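Local coordinates for death on curing protein (Enterobacteria phage P1, PDB 3DD7) that acts as the toxin of the prophage P1 addiction module, inhibiting translation until its antitoxin partner Phd neutralises it, at residues N69-N72 / K73-L77. The protein carries 2 engineered substitutions. Residues are numbered along the deposited sequence; the frame is centred on the assembly and turned at random.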
loop_
_atom_site.group_PDB
_atom_site.type_symbol
_atom_site.label_atom_id
_atom_site.label_comp_id
_atom_site.label_asym_id
_atom_site.label_seq_id
_atom_site.Cartn_x
_atom_site.Cartn_y
_atom_site.Cartn_z
ATOM N N ASN A 69 -1.925 -3.811 -14.086
ATOM C CA ASN A 69 -3.127 -4.303 -14.738
ATOM C C ASN A 69 -4.125 -4.834 -13.723
ATOM O O ASN A 69 -5.333 -4.831 -13.963
ATOM C CB ASN A 69 -2.768 -5.423 -15.698
ATOM C CG ASN A 69 -1.932 -4.943 -16.882
ATOM O OD1 ASN A 69 -0.948 -5.587 -17.255
ATOM N ND2 ASN A 69 -2.327 -3.840 -17.483
ATOM N N ASP A 70 -3.607 -5.307 -12.598
ATOM C CA ASP A 70 -4.442 -5.924 -11.577
ATOM C C ASP A 70 -3.742 -5.844 -10.229
ATOM O O ASP A 70 -2.541 -5.584 -10.161
ATOM C CB ASP A 70 -4.729 -7.385 -11.964
ATOM C CG ASP A 70 -5.971 -7.958 -11.290
ATOM O OD1 ASP A 70 -6.621 -7.236 -10.515
ATOM O OD2 ASP A 70 -6.290 -9.144 -11.552
ATOM N N ALA A 71 -4.522 -6.064 -9.175
ATOM C CA ALA A 71 -4.057 -6.106 -7.792
ATOM C C ALA A 71 -3.452 -4.769 -7.343
ATOM O O ALA A 71 -2.543 -4.732 -6.513
ATOM C CB ALA A 71 -3.071 -7.269 -7.585
ATOM N N ASN A 72 -3.951 -3.663 -7.901
ATOM C CA ASN A 72 -3.549 -2.350 -7.419
ATOM C C ASN A 72 -3.981 -2.112 -5.984
ATOM O O ASN A 72 -3.210 -1.571 -5.179
ATOM C CB ASN A 72 -4.105 -1.249 -8.321
ATOM C CG ASN A 72 -3.500 -1.275 -9.687
ATOM O OD1 ASN A 72 -2.334 -0.984 -9.854
ATOM N ND2 ASN A 72 -4.316 -1.587 -10.691
ATOM N N LYS A 73 -5.211 -2.490 -5.661
ATOM C CA LYS A 73 -5.687 -2.289 -4.285
ATOM C C LYS A 73 -4.912 -3.168 -3.304
ATOM O O LYS A 73 -4.487 -2.692 -2.241
ATOM C CB LYS A 73 -7.195 -2.507 -4.164
ATOM C CG LYS A 73 -8.032 -1.463 -4.930
ATOM C CD LYS A 73 -9.517 -1.755 -4.819
ATOM C CE LYS A 73 -9.941 -3.050 -5.530
ATOM N NZ LYS A 73 -10.073 -2.804 -6.994
ATOM N N ARG A 74 -4.717 -4.438 -3.657
ATOM C CA ARG A 74 -3.918 -5.319 -2.796
ATOM C C ARG A 74 -2.523 -4.753 -2.576
ATOM O O ARG A 74 -2.024 -4.733 -1.442
ATOM C CB ARG A 74 -3.855 -6.740 -3.355
ATOM C CG ARG A 74 -5.070 -7.567 -2.983
ATOM C CD ARG A 74 -4.955 -8.941 -3.668
ATOM N NE ARG A 74 -5.438 -8.917 -5.050
ATOM C CZ ARG A 74 -5.036 -9.749 -6.017
ATOM N NH1 ARG A 74 -4.049 -10.609 -5.806
ATOM N NH2 ARG A 74 -5.603 -9.693 -7.215
ATOM N N THR A 75 -1.913 -4.252 -3.648
ATOM C CA THR A 75 -0.536 -3.779 -3.562
ATOM C C THR A 75 -0.531 -2.513 -2.726
ATOM O O THR A 75 0.363 -2.324 -1.916
ATOM C CB THR A 75 0.072 -3.576 -4.966
ATOM O OG1 THR A 75 0.026 -4.836 -5.675
ATOM C CG2 THR A 75 1.514 -3.043 -4.873
ATOM N N ALA A 76 -1.566 -1.686 -2.894
ATOM C CA ALA A 76 -1.702 -0.435 -2.136
ATOM C C ALA A 76 -1.717 -0.755 -0.632
ATOM O O ALA A 76 -0.894 -0.253 0.122
ATOM C CB ALA A 76 -2.970 0.278 -2.533
ATOM N N LEU A 77 -2.630 -1.649 -0.241
ATOM C CA LEU A 77 -2.806 -2.049 1.160
ATOM C C LEU A 77 -1.552 -2.684 1.785
ATOM O O LEU A 77 -1.079 -2.239 2.835
ATOM C CB LEU A 77 -4.015 -2.980 1.320
ATOM C CG LEU A 77 -4.234 -3.467 2.750
ATOM C CD1 LEU A 77 -4.441 -2.273 3.701
ATOM C CD2 LEU A 77 -5.421 -4.395 2.804
HETATM O O HOH W 1 -7.751 -8.295 -8.099
#
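The carbonyl oxygen of A71 is held by two donors from T75: the hydroxyl OG1 reaches A71 O at 2.7 Å and the backbone N of T75 meets A71 O at 3.0 Å. Both lie off the carbonyl plane, on opposite faces of it; one acceptor thus takes a main-chain and a side-chain donor. The threonine can do this because its OG1 sits beside its own backbone N (chi1 -59°), directed back to the carbonyl at the N-cap. A second helical bond, from A76 N to N72 O at 2.8 Å, follows at once.

The guanidinium of R74 packs flat against the methyl of A71, whose CB lies 3.5 Å above the centre of the plane; a bend in the arginine chain at chi3 (-84°) brings it there. Hydrogen bonds hold the charge. Water 1 lies at the guanidinium's edge, in plane, where it accepts from R74 NH2 at 2.7 Å and donates to D70 OD1 at 2.9 Å. Direct approach between the two charges stops at 4.2 Å from D70 OD1 to R74 NH2, beyond a salt bridge, and the water bridges the two groups. D70 OD1 also accepts from A71 N, which comes from above the carboxylate plane. Second partners hold the remaining ends: L23 N binds D70 OD2, while N16 OD1 and the carbonyl of G21 take R74 NH1. The N72 side-chain amide bonds back along the chain, ND2 to the carbonyl of F68.

A71 is the N-cap of helix 72-86, with left-handed backbone angles (phi 62°). The loop after helix 51-65 runs directly into this helix, and N72-K73-R74 following D70-A71 matches the end of the Fic/Doc signature motif, consistent with the active-site loop of the family.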